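Side-chain contacts in putative D-alanine N-acetyltransferase of GNAT family (Desulfovibrio desulfuricans subsp. desulfuricans, PDB 2R7H), which probably transfers an acyl group, such as acetyl, to an amine of a substrate that is not established: residues F22-L27 / V120-L125; T41-P46 / I138-P143; G86-P89 / Y95-Y98; K160-Y163 / D168-I171. All coordinates share one frame; numbering follows the deposited sequence.

How the contacts relate
From the N terminus the chain leaves the edge strand 21-23, where contact 1 begins; that contact closes only at the end of helix 111-125. Contact 2 opens in the turn between helices 30-41 and 46-61 and closes at the start of helix 142-150, so contacts 1 and 2 cross along the chain, on opposite sides of its centre. Contact 3, the hairpin of strands 78-87 and 94-102, falls within both of these long loops and touches contact 1 through V123 and Y95. Contact 4 follows in series, tying the turn after strand 154-159 to strand 167-175, on the sheet that contacts 1 and 3 also reach.

Contact 1 of 4, residues F22-L27 / V120-L125; sequences FRRQVL and VHDVRL
With CG of R24 anti to the carbonyl carbon (chi1 -81°) and the chain bent at chi2 (69°), the guanidinium reaches across to D122, whose own CG is likewise anti to its carbonyl carbon and meets it from the opposite direction. The grip is side-on and uses two nitrogens, one for each carboxylate oxygen. R24 NE gives its hydrogen to D122 OD2 at 3.0 Å, nearly straight and close to the guanidinium plane, using the syn lone pair of that oxygen. The second bond, R24 NH2 to D122 OD1, is equally long at 3.0 Å but more bent; the two planes are 47° apart, and NH2 meets OD1 on the syn side but out of the carboxylate plane.

The bridge joins the residue just after strand 21-23, at one edge of the GNAT sheet, to the last turns of helix 111-125. It lies at the surface, and the same helix supplies a second acidic partner for R24 NH2, E118, while F22 packs on A114 and L115, earlier in that helix.

D122 OD1 takes a second hydrogen bond, from its helix neighbour: H121 ND1 donates at 2.8 Å, with OD1 lying exactly in the imidazole plane and met nearly along its C-O bond. With two donors on OD1 and one on OD2, these bonds limit the rotation of the carboxylate, and the neighbouring arginine would be expected to favour its ionised form. H121 ND1 also comes within 4.1 Å of R24 NH2, without bonding to it.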
loop_
_atom_site.group_PDB
_atom_site.type_symbol
_atom_site.label_atom_id
_atom_site.label_comp_id
_atom_site.label_asym_id
_atom_site.label_seq_id
_atom_site.Cartn_x
_atom_site.Cartn_y
_atom_site.Cartn_z
ATOM N N PHE B 22 15.339 2.457 24.083
ATOM C CA PHE B 22 14.662 2.668 22.792
ATOM C C PHE B 22 15.446 3.704 21.995
ATOM O O PHE B 22 15.770 4.764 22.528
ATOM C CB PHE B 22 13.203 3.056 22.976
ATOM C CG PHE B 22 12.410 1.984 23.623
ATOM C CD1 PHE B 22 12.081 0.842 22.904
ATOM C CD2 PHE B 22 12.008 2.079 24.935
ATOM C CE1 PHE B 22 11.359 -0.165 23.487
ATOM C CE2 PHE B 22 11.279 1.054 25.527
ATOM C CZ PHE B 22 10.960 -0.071 24.794
ATOM N N ARG B 23 15.788 3.380 20.749
ATOM C CA ARG B 23 16.573 4.268 19.883
ATOM C C ARG B 23 15.853 4.433 18.551
ATOM O O ARG B 23 15.352 3.461 18.010
ATOM C CB ARG B 23 17.955 3.643 19.673
ATOM C CG ARG B 23 18.851 4.350 18.647
ATOM C CD ARG B 23 20.304 3.897 18.704
ATOM N NE ARG B 23 20.477 2.440 18.686
ATOM C CZ ARG B 23 20.415 1.662 17.604
ATOM N NH1 ARG B 23 20.127 2.160 16.416
ATOM N NH2 ARG B 23 20.603 0.355 17.720
ATOM N N ARG B 24 15.795 5.659 18.051
ATOM C CA ARG B 24 15.183 5.974 16.763
ATOM C C ARG B 24 16.191 6.193 15.650
ATOM O O ARG B 24 15.822 6.097 14.489
ATOM C CB ARG B 24 14.301 7.215 16.810
ATOM C CG ARG B 24 12.901 7.082 17.335
ATOM C CD ARG B 24 12.867 6.801 18.748
ATOM N NE ARG B 24 11.501 6.833 19.249
ATOM C CZ ARG B 24 11.179 6.488 20.488
ATOM N NH1 ARG B 24 12.101 6.154 21.404
ATOM N NH2 ARG B 24 9.922 6.529 20.836
ATOM N N GLN B 25 17.434 6.538 15.988
ATOM C CA GLN B 25 18.471 6.805 14.983
ATOM C C GLN B 25 18.916 5.512 14.332
ATOM O O GLN B 25 19.198 4.581 15.041
ATOM C CB GLN B 25 19.695 7.484 15.634
ATOM C CG GLN B 25 20.744 8.004 14.618
ATOM C CD GLN B 25 21.964 8.654 15.273
ATOM O OE1 GLN B 25 22.424 8.236 16.348
ATOM N NE2 GLN B 25 22.524 9.650 14.591
ATOM N N VAL B 26 18.982 5.475 12.998
ATOM C CA VAL B 26 19.402 4.287 12.272
ATOM C C VAL B 26 20.900 4.385 12.073
ATOM O O VAL B 26 21.393 5.397 11.576
ATOM C CB VAL B 26 18.710 4.156 10.904
ATOM C CG1 VAL B 26 19.195 2.920 10.171
ATOM C CG2 VAL B 26 17.237 4.079 11.093
ATOM N N LEU B 27 21.609 3.341 12.491
ATOM C CA LEU B 27 23.049 3.248 12.375
ATOM C C LEU B 27 23.367 2.176 11.322
ATOM O O LEU B 27 22.492 1.385 10.969
ATOM C CB LEU B 27 23.650 2.855 13.728
ATOM C CG LEU B 27 23.251 3.758 14.906
ATOM C CD1 LEU B 27 23.831 3.236 16.195
ATOM C CD2 LEU B 27 23.674 5.194 14.686
ATOM N N VAL B 120 3.376 4.630 18.870
ATOM C CA VAL B 120 2.178 5.459 19.098
ATOM C C VAL B 120 2.547 6.853 19.617
ATOM O O VAL B 120 1.976 7.820 19.187
ATOM C CB VAL B 120 1.190 4.771 20.029
ATOM C CG1 VAL B 120 0.100 5.713 20.496
ATOM C CG2 VAL B 120 0.618 3.562 19.332
ATOM N N HIS B 121 3.541 6.927 20.502
ATOM C CA HIS B 121 4.050 8.189 21.016
ATOM C C HIS B 121 4.566 9.032 19.867
ATOM O O HIS B 121 4.229 10.208 19.732
ATOM C CB HIS B 121 5.191 7.905 21.993
ATOM C CG HIS B 121 6.048 9.088 22.308
ATOM N ND1 HIS B 121 7.133 9.442 21.535
ATOM C CD2 HIS B 121 6.010 9.974 23.333
ATOM C CE1 HIS B 121 7.714 10.509 22.055
ATOM N NE2 HIS B 121 7.057 10.845 23.152
ATOM N N ASP B 122 5.380 8.418 19.021
ATOM C CA ASP B 122 5.972 9.119 17.877
ATOM C C ASP B 122 4.982 9.603 16.847
ATOM O O ASP B 122 5.157 10.674 16.306
ATOM C CB ASP B 122 7.023 8.268 17.186
ATOM C CG ASP B 122 8.199 7.971 18.044
ATOM O OD1 ASP B 122 8.305 8.492 19.187
ATOM O OD2 ASP B 122 9.050 7.212 17.556
ATOM N N VAL B 123 3.979 8.775 16.555
ATOM C CA VAL B 123 2.915 9.080 15.617
ATOM C C VAL B 123 2.060 10.214 16.205
ATOM O O VAL B 123 1.668 11.122 15.485
ATOM C CB VAL B 123 2.072 7.825 15.281
ATOM C CG1 VAL B 123 0.775 8.192 14.616
ATOM C CG2 VAL B 123 2.893 6.854 14.423
ATOM N N ARG B 124 1.724 10.137 17.485
ATOM C CA ARG B 124 1.016 11.238 18.118
ATOM C C ARG B 124 1.774 12.580 17.984
ATOM O O ARG B 124 1.163 13.600 17.642
ATOM C CB ARG B 124 0.777 10.964 19.585
ATOM C CG ARG B 124 -0.336 10.033 19.823
ATOM C CD ARG B 124 -0.465 9.605 21.283
ATOM N NE ARG B 124 -1.721 8.859 21.453
ATOM C CZ ARG B 124 -2.055 8.118 22.514
ATOM N NH1 ARG B 124 -1.189 7.835 23.500
ATOM N NH2 ARG B 124 -3.259 7.541 22.513
ATOM N N LEU B 125 3.076 12.578 18.233
ATOM C CA LEU B 125 3.870 13.822 18.112
ATOM C C LEU B 125 3.893 14.517 16.770
ATOM O O LEU B 125 4.021 15.732 16.713
ATOM C CB LEU B 125 5.322 13.652 18.579
ATOM C CG LEU B 125 5.552 13.881 20.068
ATOM C CD1 LEU B 125 4.563 13.097 20.935
ATOM C CD2 LEU B 125 6.997 13.583 20.402
#

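Contact 2 of 4, residues T41-P46 / I138-P143; sequences TGFFTP and IRKYAP
F43 presents a face of its ring to K140 and an edge to Y141. The aromatic pair is T-shaped: the CD2-CE2 edge of F43 points at the face of Y141, with centroids 5.2 Å apart and planes at 81°. The closest atoms are F43 CD2 and Y141 CE2, at 3.5 Å.

K140 works over a face of the same phenyl ring. Its CG is anti to the backbone N (chi1 177°) and every later bond is extended, which runs the aliphatic chain across the ring in the opposite direction to F43. CE sits almost over the ring, 3.9 Å from the F43 centroid, a CH-pi contact, and NZ follows at 4.8 Å as a cation-pi partner.

The polar contacts are slighter. K140 NZ makes a weak hydrogen bond to G42 O at 3.3 Å, and the carbonyl O of K140 lies in the plane of the F43 ring at its edge, 3.5 Å from F43 CZ. On the other side of the contact, T41 OG1 accepts from F43 N in an ST turn, just where helix 30-41 gives way to the positive-phi G42.

The contact thus brings the turn between helices 30-41 and 46-61 against the 3-10 turn that leads into helix 142-150. Its chemistry is mostly aromatic and aliphatic, so the lysine probably contributes more through its methylenes and the electrostatics of the ring face than through its one weak bond.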
loop_
_atom_site.group_PDB
_atom_site.type_symbol
_atom_site.label_atom_id
_atom_site.label_comp_id
_atom_site.label_asym_id
_atom_site.label_seq_id
_atom_site.Cartn_x
_atom_site.Cartn_y
_atom_site.Cartn_z
ATOM N N THR B 41 12.458 -14.959 14.311
ATOM C CA THR B 41 11.021 -15.123 14.604
ATOM C C THR B 41 10.258 -16.211 13.854
ATOM O O THR B 41 9.241 -16.663 14.362
ATOM C CB THR B 41 10.257 -13.842 14.298
ATOM O OG1 THR B 41 10.180 -13.656 12.873
ATOM C CG2 THR B 41 10.923 -12.631 15.000
ATOM N N GLY B 42 10.693 -16.591 12.648
ATOM C CA GLY B 42 9.973 -17.609 11.850
ATOM C C GLY B 42 8.748 -17.099 11.067
ATOM O O GLY B 42 8.015 -17.876 10.463
ATOM N N PHE B 43 8.516 -15.797 11.080
ATOM C CA PHE B 43 7.404 -15.190 10.361
ATOM C C PHE B 43 7.878 -14.521 9.084
ATOM O O PHE B 43 7.074 -13.918 8.364
ATOM C CB PHE B 43 6.663 -14.187 11.272
ATOM C CG PHE B 43 5.728 -14.845 12.226
ATOM C CD1 PHE B 43 6.203 -15.497 13.343
ATOM C CD2 PHE B 43 4.368 -14.839 11.988
ATOM C CE1 PHE B 43 5.335 -16.150 14.213
ATOM C CE2 PHE B 43 3.486 -15.483 12.854
ATOM C CZ PHE B 43 3.974 -16.143 13.967
ATOM N N PHE B 44 9.157 -14.650 8.765
ATOM C CA PHE B 44 9.682 -14.002 7.600
ATOM C C PHE B 44 10.384 -14.994 6.694
ATOM O O PHE B 44 11.366 -15.596 7.095
ATOM C CB PHE B 44 10.672 -12.908 7.988
ATOM C CG PHE B 44 10.047 -11.670 8.630
ATOM C CD1 PHE B 44 9.622 -11.694 9.960
ATOM C CD2 PHE B 44 10.008 -10.435 7.934
ATOM C CE1 PHE B 44 9.088 -10.527 10.571
ATOM C CE2 PHE B 44 9.485 -9.245 8.551
ATOM C CZ PHE B 44 9.035 -9.304 9.855
ATOM N N THR B 45 9.875 -15.141 5.480
ATOM C CA THR B 45 10.505 -15.977 4.499
ATOM C C THR B 45 11.764 -15.173 4.122
ATOM O O THR B 45 11.880 -13.989 4.464
ATOM C CB THR B 45 9.611 -16.143 3.272
ATOM O OG1 THR B 45 9.321 -14.851 2.739
ATOM C CG2 THR B 45 8.307 -16.866 3.624
ATOM N N PRO B 46 12.738 -15.800 3.478
ATOM C CA PRO B 46 13.906 -15.001 3.103
ATOM C C PRO B 46 13.580 -13.713 2.348
ATOM O O PRO B 46 14.228 -12.700 2.567
ATOM C CB PRO B 46 14.727 -15.968 2.239
ATOM C CG PRO B 46 14.335 -17.324 2.728
ATOM C CD PRO B 46 12.875 -17.212 3.090
ATOM N N ILE B 138 -4.858 -16.506 8.940
ATOM C CA ILE B 138 -4.522 -17.919 9.191
ATOM C C ILE B 138 -4.146 -18.199 10.659
ATOM O O ILE B 138 -3.726 -17.295 11.395
ATOM C CB ILE B 138 -3.437 -18.503 8.194
ATOM C CG1 ILE B 138 -2.044 -17.910 8.396
ATOM C CG2 ILE B 138 -3.891 -18.405 6.757
ATOM C CD1 ILE B 138 -1.015 -18.490 7.414
ATOM N N ARG B 139 -4.286 -19.468 11.065
ATOM C CA ARG B 139 -3.985 -19.920 12.441
ATOM C C ARG B 139 -2.648 -19.398 13.006
ATOM O O ARG B 139 -2.602 -18.864 14.123
ATOM C CB ARG B 139 -4.036 -21.462 12.514
ATOM N N LYS B 140 -1.581 -19.511 12.216
ATOM C CA LYS B 140 -0.238 -19.048 12.599
ATOM C C LYS B 140 -0.179 -17.598 13.124
ATOM O O LYS B 140 0.681 -17.269 13.950
ATOM C CB LYS B 140 0.681 -19.183 11.376
ATOM C CG LYS B 140 2.130 -18.682 11.544
ATOM C CD LYS B 140 2.857 -18.717 10.204
ATOM C CE LYS B 140 4.291 -18.283 10.385
ATOM N NZ LYS B 140 5.000 -18.230 9.095
ATOM N N TYR B 141 -1.072 -16.745 12.607
ATOM C CA TYR B 141 -1.170 -15.330 12.982
ATOM C C TYR B 141 -2.151 -15.023 14.093
ATOM O O TYR B 141 -2.354 -13.862 14.404
ATOM C CB TYR B 141 -1.455 -14.476 11.745
ATOM C CG TYR B 141 -0.249 -14.401 10.852
ATOM C CD1 TYR B 141 -0.010 -15.363 9.894
ATOM C CD2 TYR B 141 0.666 -13.377 10.997
ATOM C CE1 TYR B 141 1.090 -15.304 9.079
ATOM C CE2 TYR B 141 1.771 -13.318 10.197
ATOM C CZ TYR B 141 1.970 -14.279 9.240
ATOM O OH TYR B 141 3.091 -14.220 8.455
ATOM N N ALA B 142 -2.755 -16.057 14.686
ATOM C CA ALA B 142 -3.670 -15.888 15.812
ATOM C C ALA B 142 -3.027 -15.067 16.954
ATOM O O ALA B 142 -3.671 -14.161 17.480
ATOM C CB ALA B 142 -4.185 -17.259 16.296
ATOM N N PRO B 143 -1.761 -15.370 17.335
ATOM C CA PRO B 143 -1.097 -14.573 18.377
ATOM C C PRO B 143 -0.992 -13.075 18.044
ATOM O O PRO B 143 -1.309 -12.236 18.885
ATOM C CB PRO B 143 0.289 -15.207 18.458
ATOM C CG PRO B 143 0.098 -16.596 17.986
ATOM C CD PRO B 143 -0.900 -16.496 16.907
#

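Contact 3 of 4, residues G86-P89 / Y95-Y98; sequences GPTP and YDLY
G86 and D96 form the antiparallel hydrogen-bonded pair at the heart of this contact: G86 N donates to D96 O at 3.0 Å and D96 N returns the bond to G86 O at 2.9 Å. Next along, P87 faces Y95 as a non-hydrogen-bonded pair, and the Y95 ring crosses the proline obliquely, CE2 lying 3.8 Å from P87 CB.

Past that pair T88 keeps a backbone hydrogen bond to T94 and adds a side-chain one: it donates through OG1 to D96 OD2 at 2.9 Å, and the hydroxyl comes down on the carboxylate from above its plane, 71° out of it. T88 OG1 stands beside its own backbone N (chi1 -53°), the position from which it can meet the aspartate.

The Y98 ring lies close against G86, with CE2 3.5 Å from G86 N. D96 O sits over the centre of one face of that ring. The Y98 hydroxyl donates to a water at a short 2.5 Å from its OH, and this water in turn donates to P87 O, at 2.6 Å, linking the tyrosine to the other strand. Y98 also borders the pocket that holds 2-ethoxyethanol, together with Y68 and W99.

The hairpin of strands 78-87 and 94-102 lies inside the GNAT sheet. Y95 packs on V123 of helix 111-125, with its hydroxyl bonded to T126, and its backbone pairs with L130 and F132 of strand 130-136.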
loop_
_atom_site.group_PDB
_atom_site.type_symbol
_atom_site.label_atom_id
_atom_site.label_comp_id
_atom_site.label_asym_id
_atom_site.label_seq_id
_atom_site.Cartn_x
_atom_site.Cartn_y
_atom_site.Cartn_z
ATOM N N GLY B 86 5.501 3.968 9.316
ATOM C CA GLY B 86 5.667 5.162 8.501
ATOM C C GLY B 86 4.383 5.819 8.091
ATOM O O GLY B 86 3.319 5.231 8.210
ATOM N N PRO B 87 4.467 7.085 7.629
ATOM C CA PRO B 87 3.200 7.691 7.207
ATOM C C PRO B 87 2.634 7.053 5.943
ATOM O O PRO B 87 3.368 6.663 5.028
ATOM C CB PRO B 87 3.573 9.133 6.932
ATOM C CG PRO B 87 5.040 9.056 6.493
ATOM C CD PRO B 87 5.590 8.015 7.457
ATOM N N THR B 88 1.320 6.913 5.895
ATOM C CA THR B 88 0.705 6.327 4.725
ATOM C C THR B 88 0.705 7.352 3.565
ATOM O O THR B 88 0.278 8.495 3.763
ATOM C CB THR B 88 -0.732 5.955 5.018
ATOM O OG1 THR B 88 -0.746 5.140 6.205
ATOM C CG2 THR B 88 -1.297 5.190 3.864
ATOM N N PRO B 89 1.227 6.970 2.387
ATOM C CA PRO B 89 1.221 7.880 1.259
ATOM C C PRO B 89 -0.165 8.393 0.921
ATOM O O PRO B 89 -1.148 7.679 1.113
ATOM C CB PRO B 89 1.706 7.000 0.090
ATOM C CG PRO B 89 2.491 5.920 0.695
ATOM C CD PRO B 89 1.943 5.708 2.068
ATOM N N TYR B 95 -0.975 6.539 9.498
ATOM C CA TYR B 95 0.295 5.824 9.541
ATOM C C TYR B 95 0.062 4.313 9.476
ATOM O O TYR B 95 -0.950 3.832 9.911
ATOM C CB TYR B 95 1.022 6.149 10.873
ATOM C CG TYR B 95 1.551 7.560 10.923
ATOM C CD1 TYR B 95 0.700 8.642 11.148
ATOM C CD2 TYR B 95 2.887 7.817 10.718
ATOM C CE1 TYR B 95 1.182 9.952 11.123
ATOM C CE2 TYR B 95 3.371 9.093 10.690
ATOM C CZ TYR B 95 2.523 10.158 10.905
ATOM O OH TYR B 95 3.025 11.431 10.893
ATOM N N ASP B 96 1.043 3.618 8.950
ATOM C CA ASP B 96 1.037 2.177 8.914
ATOM C C ASP B 96 2.131 1.593 9.794
ATOM O O ASP B 96 3.261 2.041 9.731
ATOM C CB ASP B 96 1.266 1.656 7.523
ATOM C CG ASP B 96 0.043 1.815 6.645
ATOM O OD1 ASP B 96 -0.994 1.182 6.912
ATOM O OD2 ASP B 96 0.187 2.498 5.647
ATOM N N LEU B 97 1.759 0.638 10.645
ATOM C CA LEU B 97 2.735 -0.121 11.432
ATOM C C LEU B 97 3.060 -1.302 10.512
ATOM O O LEU B 97 2.188 -2.106 10.254
ATOM C CB LEU B 97 2.118 -0.674 12.745
ATOM C CG LEU B 97 3.066 -1.544 13.621
ATOM C CD1 LEU B 97 4.347 -0.771 14.124
ATOM C CD2 LEU B 97 2.243 -2.087 14.808
ATOM N N TYR B 98 4.283 -1.387 9.999
ATOM C CA TYR B 98 4.707 -2.466 9.081
ATOM C C TYR B 98 4.868 -3.765 9.887
ATOM O O TYR B 98 4.235 -4.767 9.544
ATOM C CB TYR B 98 5.894 -1.984 8.196
ATOM C CG TYR B 98 5.525 -0.679 7.414
ATOM C CD1 TYR B 98 4.420 -0.658 6.573
ATOM C CD2 TYR B 98 6.312 0.488 7.450
ATOM C CE1 TYR B 98 4.028 0.503 5.863
ATOM C CE2 TYR B 98 5.931 1.682 6.720
ATOM C CZ TYR B 98 4.776 1.679 5.923
ATOM O OH TYR B 98 4.313 2.797 5.150
HETATM O O HOH W 1 5.368 4.999 4.913
#

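Contact 4 of 4, residues K160-Y163 / D168-I171; sequences KAFY and DKII
The backbone turns a corner through 160-163, with A161 in positive phi (52°), and brings A161 to within 4.4 Å of D168, measured between CA atoms. This is the connection between the last two strands of the GNAT sheet, 154-159 and 167-175, and D168 holds it with both carboxylate oxygens. A161 N donates to D168 OD1 at 2.7 Å, almost perfectly straight (178°), coming from the anti side. K160 NZ forms a salt bridge to D168 OD2, also at 2.7 Å, from the syn side. To get there the K160 chain folds back through two bends, at chi2 and chi3, so that its ammonium returns to the strand although CB sets out away from it.

The next residue of the strand, K169, takes the aromatic pair. It runs alongside F162, both side chains pointing the same way, and lays CE over the centre of the ring, 3.7 Å from the centroid. NZ stands off-centre over the same face, a cation-pi contact of 3.9 Å, and has E134 as its salt-bridge partner. Y163 crosses K169 at about a right angle, one face of its ring lying against F162 CD2.

The second subunit comes up against the turn: its T94 hydrogen-bonds to F162 O, its R129 to A161 O, and the F162 ring meets its F132. Within the turn, the hydroxyl of Y163 rests against the methylenes of K169, OH to CD 3.4 Å.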
loop_
_atom_site.group_PDB
_atom_site.type_symbol
_atom_site.label_atom_id
_atom_site.label_comp_id
_atom_site.label_asym_id
_atom_site.label_seq_id
_atom_site.Cartn_x
_atom_site.Cartn_y
_atom_site.Cartn_z
ATOM N N LYS B 160 -11.135 -10.955 1.812
ATOM C CA LYS B 160 -11.116 -12.420 1.674
ATOM C C LYS B 160 -10.113 -12.915 0.663
ATOM O O LYS B 160 -10.013 -12.378 -0.433
ATOM C CB LYS B 160 -12.506 -12.991 1.358
ATOM C CG LYS B 160 -13.600 -12.769 2.432
ATOM C CD LYS B 160 -13.357 -13.465 3.796
ATOM C CE LYS B 160 -13.387 -14.993 3.740
ATOM N NZ LYS B 160 -13.010 -15.601 5.084
ATOM N N ALA B 161 -9.329 -13.911 1.059
ATOM C CA ALA B 161 -8.309 -14.528 0.209
ATOM C C ALA B 161 -7.359 -13.534 -0.416
ATOM O O ALA B 161 -6.894 -13.752 -1.498
ATOM C CB ALA B 161 -8.976 -15.401 -0.890
ATOM N N PHE B 162 -7.022 -12.461 0.296
ATOM C CA PHE B 162 -6.148 -11.435 -0.209
ATOM C C PHE B 162 -4.754 -11.938 -0.540
ATOM O O PHE B 162 -4.249 -11.688 -1.659
ATOM C CB PHE B 162 -6.083 -10.297 0.824
ATOM C CG PHE B 162 -5.272 -9.127 0.389
ATOM C CD1 PHE B 162 -5.878 -8.096 -0.287
ATOM C CD2 PHE B 162 -3.928 -9.031 0.697
ATOM C CE1 PHE B 162 -5.153 -7.013 -0.710
ATOM C CE2 PHE B 162 -3.198 -7.929 0.294
ATOM C CZ PHE B 162 -3.820 -6.920 -0.414
ATOM N N TYR B 163 -4.152 -12.679 0.370
ATOM C CA TYR B 163 -2.771 -13.176 0.124
ATOM C C TYR B 163 -2.722 -14.411 -0.762
ATOM O O TYR B 163 -1.810 -14.537 -1.563
ATOM C CB TYR B 163 -2.026 -13.423 1.417
ATOM C CG TYR B 163 -1.913 -12.233 2.319
ATOM C CD1 TYR B 163 -1.007 -11.214 2.052
ATOM C CD2 TYR B 163 -2.663 -12.147 3.477
ATOM C CE1 TYR B 163 -0.866 -10.134 2.889
ATOM C CE2 TYR B 163 -2.516 -11.063 4.356
ATOM C CZ TYR B 163 -1.616 -10.057 4.054
ATOM O OH TYR B 163 -1.495 -8.967 4.889
ATOM N N ASP B 168 -6.808 -14.583 4.327
ATOM C CA ASP B 168 -7.418 -13.260 4.351
ATOM C C ASP B 168 -6.523 -12.213 4.961
ATOM O O ASP B 168 -5.690 -12.553 5.797
ATOM C CB ASP B 168 -8.667 -13.294 5.222
ATOM C CG ASP B 168 -9.700 -14.301 4.752
ATOM O OD1 ASP B 168 -9.610 -14.801 3.608
ATOM O OD2 ASP B 168 -10.604 -14.578 5.557
ATOM N N LYS B 169 -6.690 -10.951 4.538
ATOM C CA LYS B 169 -5.940 -9.849 5.124
ATOM C C LYS B 169 -6.908 -9.213 6.067
ATOM O O LYS B 169 -8.030 -8.932 5.643
ATOM C CB LYS B 169 -5.494 -8.790 4.098
ATOM C CG LYS B 169 -4.635 -7.659 4.778
ATOM C CD LYS B 169 -3.884 -6.807 3.809
ATOM C CE LYS B 169 -4.710 -5.911 3.027
ATOM N NZ LYS B 169 -3.821 -4.934 2.283
ATOM N N ILE B 170 -6.494 -8.996 7.325
ATOM C CA ILE B 170 -7.329 -8.329 8.331
ATOM C C ILE B 170 -6.639 -6.985 8.578
ATOM O O ILE B 170 -5.417 -6.952 8.790
ATOM C CB ILE B 170 -7.489 -9.077 9.680
ATOM C CG1 ILE B 170 -8.174 -10.443 9.521
ATOM C CG2 ILE B 170 -8.392 -8.231 10.645
ATOM C CD1 ILE B 170 -7.451 -11.418 8.741
ATOM N N ILE B 171 -7.409 -5.898 8.530
ATOM C CA ILE B 171 -6.872 -4.541 8.734
ATOM C C ILE B 171 -7.372 -4.069 10.085
ATOM O O ILE B 171 -8.596 -4.024 10.340
ATOM C CB ILE B 171 -7.260 -3.540 7.623
ATOM C CG1 ILE B 171 -6.847 -4.064 6.229
ATOM C CG2 ILE B 171 -6.564 -2.193 7.885
ATOM C CD1 ILE B 171 -7.311 -3.202 5.028
#